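Side-chain contacts in vestitone reductase (Medicago sativa, PDB 2P4H), which catalyses the stereospecific, NADPH-dependent reduction of (3R)-vestitone in the biosynthesis of the phytoalexin medicarpin: residues L166-V171 with T184-F189; S127-N132 with G244-C249; S20-G25 with P49-K54; R3-G8 with L105-A110. All coordinates share one frame; numbering follows the deposited sequence.

Contact 1. Residues L166-V171 with T184-F189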
loop_
_atom_site.group_PDB
_atom_site.type_symbol
_atom_site.label_atom_id
_atom_site.label_comp_id
_atom_site.label_asym_id
_atom_site.label_seq_id
_atom_site.Cartn_x
_atom_site.Cartn_y
_atom_site.Cartn_z
ATOM N N LEU A 166 -13.946 -2.098 -6.172
ATOM C CA LEU A 166 -15.104 -2.663 -5.489
ATOM C C LEU A 166 -14.841 -2.841 -3.998
ATOM O O LEU A 166 -15.716 -2.579 -3.172
ATOM C CB LEU A 166 -15.477 -4.013 -6.105
ATOM C CG LEU A 166 -15.971 -3.969 -7.553
ATOM C CD1 LEU A 166 -16.307 -5.379 -8.017
ATOM C CD2 LEU A 166 -17.194 -3.072 -7.653
ATOM N N ALA A 167 -13.635 -3.281 -3.655
ATOM C CA ALA A 167 -13.294 -3.494 -2.254
ATOM C C ALA A 167 -13.316 -2.200 -1.451
ATOM O O ALA A 167 -13.906 -2.146 -0.374
ATOM C CB ALA A 167 -11.930 -4.151 -2.139
ATOM N N GLU A 168 -12.683 -1.152 -1.970
ATOM C CA GLU A 168 -12.656 0.104 -1.232
ATOM C C GLU A 168 -14.052 0.687 -1.068
ATOM O O GLU A 168 -14.397 1.199 0.000
ATOM C CB GLU A 168 -11.752 1.141 -1.907
ATOM C CG GLU A 168 -11.380 2.264 -0.935
ATOM C CD GLU A 168 -10.722 3.465 -1.584
ATOM O OE1 GLU A 168 -10.187 3.342 -2.705
ATOM O OE2 GLU A 168 -10.729 4.539 -0.947
ATOM N N LYS A 169 -14.859 0.611 -2.121
ATOM C CA LYS A 169 -16.217 1.128 -2.039
ATOM C C LYS A 169 -17.004 0.374 -0.975
ATOM O O LYS A 169 -17.745 0.979 -0.203
ATOM C CB LYS A 169 -16.928 1.010 -3.390
ATOM C CG LYS A 169 -16.428 1.991 -4.432
ATOM C CD LYS A 169 -17.318 1.991 -5.664
ATOM C CE LYS A 169 -16.915 3.088 -6.639
ATOM N NZ LYS A 169 -17.853 3.155 -7.796
ATOM N N ALA A 170 -16.833 -0.942 -0.927
ATOM C CA ALA A 170 -17.547 -1.757 0.049
ATOM C C ALA A 170 -17.143 -1.387 1.474
ATOM O O ALA A 170 -17.988 -1.293 2.367
ATOM C CB ALA A 170 -17.282 -3.235 -0.211
ATOM N N VAL A 171 -15.850 -1.172 1.682
ATOM C CA VAL A 171 -15.341 -0.807 2.999
ATOM C C VAL A 171 -15.903 0.537 3.466
ATOM O O VAL A 171 -16.369 0.669 4.599
ATOM C CB VAL A 171 -13.790 -0.748 2.982
ATOM C CG1 VAL A 171 -13.268 -0.073 4.243
ATOM C CG2 VAL A 171 -13.227 -2.160 2.878
ATOM N N THR A 184 -9.347 5.099 4.464
ATOM C CA THR A 184 -8.774 4.303 3.392
ATOM C C THR A 184 -7.608 5.111 2.850
ATOM O O THR A 184 -7.686 6.339 2.738
ATOM C CB THR A 184 -9.782 4.001 2.253
ATOM O OG1 THR A 184 -10.205 5.222 1.637
ATOM C CG2 THR A 184 -10.985 3.252 2.796
ATOM N N LEU A 185 -6.511 4.429 2.551
ATOM C CA LEU A 185 -5.332 5.094 2.016
ATOM C C LEU A 185 -5.133 4.660 0.575
ATOM O O LEU A 185 -4.943 3.475 0.292
ATOM C CB LEU A 185 -4.093 4.743 2.846
ATOM C CG LEU A 185 -3.961 5.438 4.207
ATOM C CD1 LEU A 185 -2.886 4.755 5.036
ATOM C CD2 LEU A 185 -3.626 6.910 4.004
ATOM N N ILE A 186 -5.202 5.622 -0.335
ATOM C CA ILE A 186 -5.028 5.339 -1.753
ATOM C C ILE A 186 -3.524 5.388 -2.007
ATOM O O ILE A 186 -2.917 6.461 -2.046
ATOM C CB ILE A 186 -5.777 6.384 -2.595
ATOM C CG1 ILE A 186 -7.255 6.421 -2.173
ATOM C CG2 ILE A 186 -5.656 6.044 -4.077
ATOM C CD1 ILE A 186 -8.042 7.605 -2.729
ATOM N N LEU A 187 -2.930 4.211 -2.177
ATOM C CA LEU A 187 -1.488 4.089 -2.347
ATOM C C LEU A 187 -1.000 3.857 -3.766
ATOM O O LEU A 187 -1.533 3.024 -4.495
ATOM C CB LEU A 187 -0.972 2.963 -1.443
ATOM C CG LEU A 187 -1.313 3.110 0.044
ATOM C CD1 LEU A 187 -0.930 1.842 0.792
ATOM C CD2 LEU A 187 -0.584 4.309 0.620
ATOM N N PRO A 188 0.038 4.599 -4.172
ATOM C CA PRO A 188 0.649 4.509 -5.501
ATOM C C PRO A 188 1.730 3.423 -5.436
ATOM O O PRO A 188 1.587 2.452 -4.693
ATOM C CB PRO A 188 1.230 5.902 -5.682
ATOM C CG PRO A 188 1.760 6.191 -4.305
ATOM C CD PRO A 188 0.657 5.683 -3.381
ATOM N N PHE A 189 2.799 3.564 -6.213
ATOM C CA PHE A 189 3.883 2.585 -6.148
ATOM C C PHE A 189 4.572 2.798 -4.800
ATOM O O PHE A 189 5.084 3.887 -4.527
ATOM C CB PHE A 189 4.895 2.817 -7.275
ATOM C CG PHE A 189 4.470 2.263 -8.604
ATOM C CD1 PHE A 189 4.857 0.987 -8.995
ATOM C CD2 PHE A 189 3.690 3.022 -9.472
ATOM C CE1 PHE A 189 4.473 0.470 -10.234
ATOM C CE2 PHE A 189 3.300 2.514 -10.711
ATOM C CZ PHE A 189 3.693 1.237 -11.091
#
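Glu-168 of helix 158-177 reaches across to Thr-184 of strand 182-187 and makes most of this buried contact. The two segments run nearly antiparallel, at 160°, with their axes 10.3 Å apart at closest approach. This is helix-on-sheet packing in the Rossmann-type domain, and the helix leads by a short connection into the strand. The CB of Glu-168 points toward the strand. CG lies anti to the backbone N (chi1 -162°), and from there the chain runs out extended toward the sheet. CG itself rests against the methyl of Thr-184, with Glu-168 CG 3.9 Å from Thr-184 CG2. The next carbon, Glu-168 CD, lies 3.7 Å from Thr-184 OG1. At the tip, Thr-184 OG1 donates a hydrogen bond to Glu-168 OE2, 2.7 Å long. The hydroxyl meets OE2 on its anti side, 31° out of the carboxylate plane. Glu-168 OE2 also lies 4.1 Å from Ile-186 CG1, so an aliphatic branch borders the oxygen. OE1 turns to Ser-124 OG, which hydrogen-bonds to it, and OE2 has a salt bridge with Arg-246 NE. Beside the glutamate, Val-171 adds a looser apolar touch, with Val-171 CG1 4.3 Å from Thr-184 CG2. The methyl of Thr-184 therefore meets carbon from two residues of the helix, while its hydroxyl serves the acid. A buried carboxylate is thus held by two hydroxyls and a guanidinium. Both oxygens have partners, which should fix the rotation of the group and would probably stabilise its negative charge.

Contact 2. Residues S127-N132 with G244-C249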
loop_
_atom_site.group_PDB
_atom_site.type_symbol
_atom_site.label_atom_id
_atom_site.label_comp_id
_atom_site.label_asym_id
_atom_site.label_seq_id
_atom_site.Cartn_x
_atom_site.Cartn_y
_atom_site.Cartn_z
ATOM N N SER A 127 -4.991 2.087 -8.447
ATOM C CA SER A 127 -5.802 1.429 -9.466
ATOM C C SER A 127 -7.290 1.664 -9.205
ATOM O O SER A 127 -8.117 1.488 -10.100
ATOM C CB SER A 127 -5.519 -0.073 -9.492
ATOM O OG SER A 127 -5.877 -0.676 -8.264
ATOM N N ALA A 128 -7.631 2.059 -7.981
ATOM C CA ALA A 128 -9.023 2.322 -7.627
ATOM C C ALA A 128 -9.484 3.712 -8.067
ATOM O O ALA A 128 -10.668 4.046 -7.946
ATOM C CB ALA A 128 -9.224 2.159 -6.117
ATOM N N VAL A 129 -8.557 4.522 -8.579
ATOM C CA VAL A 129 -8.900 5.871 -9.029
ATOM C C VAL A 129 -8.412 6.224 -10.433
ATOM O O VAL A 129 -8.983 7.098 -11.086
ATOM C CB VAL A 129 -8.333 6.969 -8.070
ATOM C CG1 VAL A 129 -8.856 6.759 -6.659
ATOM C CG2 VAL A 129 -6.808 6.962 -8.089
ATOM N N SER A 130 -7.368 5.538 -10.895
ATOM C CA SER A 130 -6.748 5.841 -12.186
ATOM C C SER A 130 -7.435 5.420 -13.482
ATOM O O SER A 130 -7.071 5.907 -14.553
ATOM C CB SER A 130 -5.314 5.306 -12.185
ATOM O OG SER A 130 -4.571 5.863 -11.110
ATOM N N PHE A 131 -8.416 4.528 -13.401
ATOM C CA PHE A 131 -9.115 4.077 -14.601
ATOM C C PHE A 131 -10.517 4.669 -14.657
ATOM O O PHE A 131 -11.504 3.937 -14.737
ATOM C CB PHE A 131 -9.200 2.547 -14.626
ATOM C CG PHE A 131 -7.863 1.860 -14.668
ATOM C CD1 PHE A 131 -7.165 1.579 -13.495
ATOM C CD2 PHE A 131 -7.298 1.491 -15.887
ATOM C CE1 PHE A 131 -5.928 0.940 -13.536
ATOM C CE2 PHE A 131 -6.063 0.853 -15.939
ATOM C CZ PHE A 131 -5.375 0.577 -14.762
ATOM N N ASN A 132 -10.595 5.996 -14.622
ATOM C CA ASN A 132 -11.874 6.701 -14.644
ATOM C C ASN A 132 -12.393 7.056 -16.037
ATOM O O ASN A 132 -13.448 7.677 -16.168
ATOM C CB ASN A 132 -11.782 7.973 -13.792
ATOM C CG ASN A 132 -10.560 8.811 -14.120
ATOM O OD1 ASN A 132 -9.427 8.430 -13.815
ATOM N ND2 ASN A 132 -10.782 9.958 -14.750
ATOM N N GLY A 244 -12.636 10.716 9.068
ATOM C CA GLY A 244 -12.469 9.428 8.429
ATOM C C GLY A 244 -12.754 9.646 6.953
ATOM O O GLY A 244 -13.180 10.734 6.558
ATOM N N GLY A 245 -12.519 8.626 6.137
ATOM C CA GLY A 245 -12.754 8.751 4.711
ATOM C C GLY A 245 -11.523 8.380 3.905
ATOM O O GLY A 245 -10.611 7.725 4.422
ATOM N N ARG A 246 -11.490 8.806 2.644
ATOM C CA ARG A 246 -10.373 8.498 1.751
ATOM C C ARG A 246 -9.243 9.518 1.820
ATOM O O ARG A 246 -9.481 10.719 1.927
ATOM C CB ARG A 246 -10.837 8.459 0.295
ATOM C CG ARG A 246 -12.120 7.717 0.011
ATOM C CD ARG A 246 -12.395 7.780 -1.480
ATOM N NE ARG A 246 -11.598 6.816 -2.234
ATOM C CZ ARG A 246 -11.380 6.879 -3.544
ATOM N NH1 ARG A 246 -11.880 7.878 -4.264
ATOM N NH2 ARG A 246 -10.703 5.914 -4.149
ATOM N N TYR A 247 -8.011 9.027 1.726
ATOM C CA TYR A 247 -6.838 9.893 1.721
ATOM C C TYR A 247 -5.794 9.378 0.745
ATOM O O TYR A 247 -5.322 8.243 0.875
ATOM C CB TYR A 247 -6.181 9.961 3.105
ATOM C CG TYR A 247 -6.930 10.775 4.131
ATOM C CD1 TYR A 247 -6.674 12.136 4.295
ATOM C CD2 TYR A 247 -7.903 10.183 4.930
ATOM C CE1 TYR A 247 -7.374 12.888 5.232
ATOM C CE2 TYR A 247 -8.613 10.926 5.872
ATOM C CZ TYR A 247 -8.341 12.277 6.014
ATOM O OH TYR A 247 -9.053 13.020 6.928
ATOM N N ASN A 248 -5.451 10.196 -0.244
ATOM C CA ASN A 248 -4.382 9.834 -1.170
ATOM C C ASN A 248 -3.112 9.915 -0.321
ATOM O O ASN A 248 -2.994 10.790 0.541
ATOM C CB ASN A 248 -4.238 10.861 -2.300
ATOM C CG ASN A 248 -5.179 10.616 -3.460
ATOM O OD1 ASN A 248 -5.630 9.495 -3.691
ATOM N ND2 ASN A 248 -5.459 11.672 -4.220
ATOM N N CYS A 249 -2.170 9.011 -0.555
ATOM C CA CYS A 249 -0.894 9.024 0.170
ATOM C C CYS A 249 0.132 8.803 -0.938
ATOM O O CYS A 249 0.760 7.744 -1.043
ATOM C CB CYS A 249 -0.864 7.894 1.195
ATOM S SG CYS A 249 0.560 7.956 2.291
#
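Ala-128 and Val-129 are the residues of loop 127-132 that meet Arg-246 of strand 245-248, the last strand of the main parallel sheet. The loop follows strand 119-125 and begins with Ser-127, whose OG is hydrogen-bonded to Ser-125 OG and whose O is met by Ser-145 OG. These bonds tie the start of the loop down. Ala-128 comes next, with its CB directed at the strand. It touches the arginine only loosely: Ala-128 CB is 4.5 Å and Ala-128 O 4.2 Å from Arg-246 NH2. Val-129 makes the close approach. Its CG1 lies anti to the carbonyl carbon (chi1 -58°), which turns that branch to the guanidinium. Val-129 CG1 stands 3.2 Å from Arg-246 NH2 and 4.0 Å from Arg-246 CZ. The methyl arrives obliquely, and the valine and the arginine pass side by side, pointing opposite ways. Arg-246 bends at chi3 (79°) on its way to the loop. Further along, Ser-130 OG turns back to Gly-126 O, while Phe-131 N is held by Ser-145 OG, the same hydroxyl that meets Ser-127 O. The polar work of the arginine is done by other residues. NE faces Glu-168, and NH1 bonds to the O atoms of Glu-141 and Asp-143. The chemistry is that of a buried cation whose NE is turned to a carboxylate and whose NH1 is turned to carbonyls, while a valine methyl packs tightly against the other terminal nitrogen, NH2.

Contact 3. Residues S20-G25 with P49-K54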
loop_
_atom_site.group_PDB
_atom_site.type_symbol
_atom_site.label_atom_id
_atom_site.label_comp_id
_atom_site.label_asym_id
_atom_site.label_seq_id
_atom_site.Cartn_x
_atom_site.Cartn_y
_atom_site.Cartn_z
ATOM N N SER A 20 7.459 -1.145 11.915
ATOM C CA SER A 20 7.227 0.228 12.346
ATOM C C SER A 20 6.451 0.317 13.657
ATOM O O SER A 20 6.808 1.089 14.550
ATOM C CB SER A 20 6.473 0.983 11.250
ATOM O OG SER A 20 6.073 2.270 11.684
ATOM N N LEU A 21 5.382 -0.461 13.770
ATOM C CA LEU A 21 4.574 -0.448 14.984
ATOM C C LEU A 21 5.399 -0.849 16.201
ATOM O O LEU A 21 5.311 -0.221 17.256
ATOM C CB LEU A 21 3.379 -1.393 14.831
ATOM C CG LEU A 21 2.227 -0.867 13.971
ATOM C CD1 LEU A 21 1.266 -2.000 13.640
ATOM C CD2 LEU A 21 1.507 0.254 14.718
ATOM N N LEU A 22 6.206 -1.892 16.051
ATOM C CA LEU A 22 7.032 -2.356 17.155
ATOM C C LEU A 22 8.064 -1.301 17.544
ATOM O O LEU A 22 8.329 -1.092 18.730
ATOM C CB LEU A 22 7.715 -3.673 16.780
ATOM C CG LEU A 22 6.784 -4.884 16.627
ATOM C CD1 LEU A 22 7.568 -6.066 16.091
ATOM C CD2 LEU A 22 6.151 -5.229 17.971
ATOM N N GLU A 23 8.637 -0.626 16.553
ATOM C CA GLU A 23 9.633 0.409 16.819
ATOM C C GLU A 23 9.010 1.596 17.540
ATOM O O GLU A 23 9.681 2.286 18.309
ATOM C CB GLU A 23 10.257 0.910 15.515
ATOM C CG GLU A 23 10.891 -0.164 14.658
ATOM C CD GLU A 23 11.449 0.388 13.360
ATOM O OE1 GLU A 23 10.822 1.306 12.790
ATOM O OE2 GLU A 23 12.501 -0.105 12.908
ATOM N N ASN A 24 7.724 1.828 17.292
ATOM C CA ASN A 24 7.019 2.952 17.891
ATOM C C ASN A 24 6.289 2.677 19.201
ATOM O O ASN A 24 5.459 3.479 19.632
ATOM C CB ASN A 24 6.062 3.559 16.863
ATOM C CG ASN A 24 6.787 4.413 15.834
ATOM O OD1 ASN A 24 7.284 5.493 16.152
ATOM N ND2 ASN A 24 6.863 3.925 14.603
ATOM N N GLY A 25 6.593 1.546 19.829
ATOM C CA GLY A 25 5.984 1.229 21.110
ATOM C C GLY A 25 4.668 0.478 21.148
ATOM O O GLY A 25 4.089 0.316 22.221
ATOM N N PRO A 49 13.044 -6.437 16.127
ATOM C CA PRO A 49 13.186 -5.949 17.501
ATOM C C PRO A 49 11.832 -5.783 18.189
ATOM O O PRO A 49 10.924 -5.155 17.642
ATOM C CB PRO A 49 13.911 -4.619 17.314
ATOM C CG PRO A 49 14.764 -4.879 16.113
ATOM C CD PRO A 49 13.809 -5.598 15.189
ATOM N N GLY A 50 11.703 -6.362 19.379
ATOM C CA GLY A 50 10.465 -6.259 20.133
ATOM C C GLY A 50 9.403 -7.301 19.825
ATOM O O GLY A 50 8.400 -7.389 20.531
ATOM N N ALA A 51 9.618 -8.099 18.785
ATOM C CA ALA A 51 8.648 -9.119 18.395
ATOM C C ALA A 51 8.497 -10.263 19.397
ATOM O O ALA A 51 7.383 -10.716 19.669
ATOM C CB ALA A 51 9.012 -9.680 17.027
ATOM N N SER A 52 9.611 -10.733 19.949
ATOM C CA SER A 52 9.566 -11.839 20.897
ATOM C C SER A 52 8.679 -11.581 22.113
ATOM O O SER A 52 8.333 -12.513 22.838
ATOM C CB SER A 52 10.984 -12.211 21.352
ATOM O OG SER A 52 11.649 -11.112 21.946
ATOM N N GLU A 53 8.297 -10.327 22.337
ATOM C CA GLU A 53 7.448 -10.012 23.480
ATOM C C GLU A 53 6.152 -9.286 23.128
ATOM O O GLU A 53 5.218 -9.269 23.928
ATOM C CB GLU A 53 8.221 -9.172 24.502
ATOM C CG GLU A 53 9.549 -9.777 24.929
ATOM C CD GLU A 53 10.717 -9.244 24.126
ATOM O OE1 GLU A 53 10.587 -9.110 22.890
ATOM O OE2 GLU A 53 11.774 -8.962 24.731
ATOM N N LYS A 54 6.081 -8.705 21.934
ATOM C CA LYS A 54 4.885 -7.958 21.550
ATOM C C LYS A 54 4.198 -8.362 20.248
ATOM O O LYS A 54 3.194 -7.756 19.875
ATOM C CB LYS A 54 5.214 -6.468 21.493
ATOM C CG LYS A 54 5.752 -5.899 22.793
ATOM C CD LYS A 54 6.192 -4.461 22.602
ATOM C CE LYS A 54 6.892 -3.924 23.836
ATOM N NZ LYS A 54 7.425 -2.554 23.598
HETATM O O HOH W 1 6.778 -1.983 20.803
#
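The CA atoms of Leu-22 and Gly-50 come within 6.0 Å, where the last turn of helix 12-23 meets the start of helix 51-54. The first helix follows the glycine-rich turn of the Rossmann-type fold, predicted to bind NADP(+), and ends in a Schellman motif. Gly-25 is its C-prime residue with positive phi: the N of Tyr-26 turns back to Leu-21 O, and Gly-25 N makes a weak bond to Leu-22 O. Gly-50 occupies the N-cap position of the second helix, also with positive phi. Leu-22 carries the packing. Its CG lies anti to the carbonyl carbon (chi1 -68°), which directs the fork at residues 49-54. Leu-22 CB lies 3.6 Å from Pro-49 O. One branch, Leu-22 CD1, packs on Ala-51 CB at 4.0 Å, and the other, Leu-22 CD2, reaches Lys-54 CB at 3.8 Å. The two methyls thus touch residues three apart in the short helix. The leucine also touches Val-28 of strand 27-31, so it packs between the two helices and that strand. Asn-24 secures the helix end from within: Asn-24 ND2 donates to Ser-20 O over 2.8 Å, and Asn-24 N meets that oxygen from the opposite face of its carbonyl plane. Lys-54 runs past Leu-22 in the opposite direction with its chain fully extended, which brings its amine to the helix end. There one water accepts from Lys-54 NZ at 2.9 Å and donates to Leu-22 O at 2.7 Å.

Contact 4. Residues R3-G8 with L105-A110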
loop_
_atom_site.group_PDB
_atom_site.type_symbol
_atom_site.label_atom_id
_atom_site.label_comp_id
_atom_site.label_asym_id
_atom_site.label_seq_id
_atom_site.Cartn_x
_atom_site.Cartn_y
_atom_site.Cartn_z
ATOM N N ARG A 3 -2.428 -2.196 21.348
ATOM C CA ARG A 3 -2.271 -3.295 20.410
ATOM C C ARG A 3 -2.974 -3.011 19.088
ATOM O O ARG A 3 -4.100 -2.517 19.061
ATOM C CB ARG A 3 -2.818 -4.581 21.034
ATOM C CG ARG A 3 -2.536 -5.837 20.235
ATOM C CD ARG A 3 -2.653 -7.062 21.120
ATOM N NE ARG A 3 -1.692 -7.008 22.220
ATOM C CZ ARG A 3 -1.629 -7.895 23.207
ATOM N NH1 ARG A 3 -2.474 -8.917 23.242
ATOM N NH2 ARG A 3 -0.723 -7.756 24.165
ATOM N N VAL A 4 -2.295 -3.317 17.990
ATOM C CA VAL A 4 -2.859 -3.104 16.663
ATOM C C VAL A 4 -2.853 -4.415 15.885
ATOM O O VAL A 4 -1.862 -5.145 15.893
ATOM C CB VAL A 4 -2.043 -2.051 15.871
ATOM C CG1 VAL A 4 -2.593 -1.911 14.457
ATOM C CG2 VAL A 4 -2.095 -0.711 16.590
ATOM N N CYS A 5 -3.969 -4.720 15.228
ATOM C CA CYS A 5 -4.061 -5.937 14.429
ATOM C C CYS A 5 -3.756 -5.583 12.978
ATOM O O CYS A 5 -4.410 -4.715 12.397
ATOM C CB CYS A 5 -5.461 -6.549 14.523
ATOM S SG CYS A 5 -5.634 -8.093 13.584
ATOM N N VAL A 6 -2.767 -6.264 12.409
ATOM C CA VAL A 6 -2.347 -6.040 11.028
ATOM C C VAL A 6 -2.576 -7.300 10.200
ATOM O O VAL A 6 -2.043 -8.358 10.526
ATOM C CB VAL A 6 -0.835 -5.709 10.951
ATOM C CG1 VAL A 6 -0.427 -5.448 9.509
ATOM C CG2 VAL A 6 -0.508 -4.505 11.821
ATOM N N THR A 7 -3.368 -7.202 9.137
ATOM C CA THR A 7 -3.582 -8.367 8.285
ATOM C C THR A 7 -2.499 -8.362 7.211
ATOM O O THR A 7 -1.901 -7.319 6.934
ATOM C CB THR A 7 -4.959 -8.349 7.597
ATOM O OG1 THR A 7 -5.034 -7.225 6.711
ATOM C CG2 THR A 7 -6.068 -8.266 8.629
ATOM N N GLY A 8 -2.242 -9.525 6.616
ATOM C CA GLY A 8 -1.220 -9.625 5.586
ATOM C C GLY A 8 0.165 -9.362 6.151
ATOM O O GLY A 8 0.998 -8.720 5.508
ATOM N N LEU A 105 -14.290 -6.971 3.584
ATOM C CA LEU A 105 -15.176 -6.777 4.728
ATOM C C LEU A 105 -15.070 -7.728 5.912
ATOM O O LEU A 105 -15.543 -7.394 6.995
ATOM C CB LEU A 105 -16.634 -6.774 4.259
ATOM C CG LEU A 105 -17.046 -5.710 3.242
ATOM C CD1 LEU A 105 -18.526 -5.866 2.930
ATOM C CD2 LEU A 105 -16.763 -4.322 3.789
ATOM N N GLY A 106 -14.464 -8.895 5.717
ATOM C CA GLY A 106 -14.360 -9.867 6.796
ATOM C C GLY A 106 -13.964 -9.321 8.157
ATOM O O GLY A 106 -14.731 -9.383 9.127
ATOM N N ILE A 107 -12.758 -8.779 8.241
ATOM C CA ILE A 107 -12.282 -8.249 9.505
ATOM C C ILE A 107 -13.013 -6.963 9.908
ATOM O O ILE A 107 -13.096 -6.633 11.091
ATOM C CB ILE A 107 -10.745 -8.047 9.463
ATOM C CG1 ILE A 107 -10.235 -7.653 10.851
ATOM C CG2 ILE A 107 -10.370 -7.031 8.386
ATOM C CD1 ILE A 107 -8.725 -7.678 10.974
ATOM N N LEU A 108 -13.563 -6.239 8.935
ATOM C CA LEU A 108 -14.309 -5.025 9.254
ATOM C C LEU A 108 -15.624 -5.414 9.949
ATOM O O LEU A 108 -16.055 -4.761 10.902
ATOM C CB LEU A 108 -14.594 -4.220 7.980
ATOM C CG LEU A 108 -15.363 -2.902 8.138
ATOM C CD1 LEU A 108 -14.620 -1.951 9.069
ATOM C CD2 LEU A 108 -15.543 -2.268 6.766
ATOM N N LYS A 109 -16.259 -6.483 9.475
ATOM C CA LYS A 109 -17.498 -6.950 10.091
ATOM C C LYS A 109 -17.213 -7.386 11.527
ATOM O O LYS A 109 -18.020 -7.162 12.429
ATOM C CB LYS A 109 -18.080 -8.123 9.297
ATOM C CG LYS A 109 -18.683 -7.729 7.958
ATOM C CD LYS A 109 -19.080 -8.958 7.156
ATOM C CE LYS A 109 -19.709 -8.578 5.828
ATOM N NZ LYS A 109 -20.033 -9.784 5.012
ATOM N N ALA A 110 -16.053 -7.999 11.735
ATOM C CA ALA A 110 -15.665 -8.455 13.068
ATOM C C ALA A 110 -15.502 -7.274 14.021
ATOM O O ALA A 110 -15.686 -7.409 15.232
ATOM C CB ALA A 110 -14.361 -9.242 12.990
#
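Ile-107 of helix 95-111 meets Thr-7 and Cys-5 of strand 3-7, and the contact is almost wholly the work of its terminal methyl. Ile-107 has the most surface buried here. Its CG1 lies anti to the backbone N (chi1 -173°), and the chain continues extended, which carries CD1 out toward the sheet. There it meets the second residue, Thr-7, methyl to methyl and tip to tip, with Ile-107 CD1 3.6 Å from Thr-7 CG2. Cys-5 stands two residues earlier on the same face of the strand. Its sulfur touches the same methyl more loosely, with Cys-5 SG 4.1 Å from Ile-107 CD1. One carbon is thus lodged against two successive residues of that face. Ile-107 also lies on Ile-78 and His-80 of strand 77-80, and Cys-5 also touches Ala-71 and Ile-72 of helix 69-72. The hydroxyl of Thr-7 is engaged by another partner: OG1 is hydrogen-bonded to the N of Ala-82. Strand 3-7 is the first strand of the Rossmann-type domain and leads straight into the glycine-rich loop that starts at Gly-8, predicted to bind NADP(+). The contact itself is a helix packed on the sheet just before that loop. The chemistry divides Thr-7 neatly: its methyl joins a buried apolar patch with the isoleucine and the cysteine, while its polar atom is satisfied by a backbone N-H of the neighbouring loop.

All four contacts belong to the Rossmann-type part of the chain. Contacts 1, 2 and 4 reach the same seven-stranded parallel sheet. Contacts 1 and 2 touch each other, with centres about 6 Å apart; their strands 182-187 and 245-248 pair at one edge of the sheet. Contact 4 lies about 15 Å from contact 1, toward strand 3-7, third from the far edge, and Leu-105 and Leu-108 touch helix 158-177. Contact 3 is about 19 Å from contact 4, near that far edge. Along the chain, contact 3 is nested inside contact 4 and contact 1 inside contact 2; the pair 3 and 4 closes before 1 and 2 open. The set thus spans the nucleotide-binding fold.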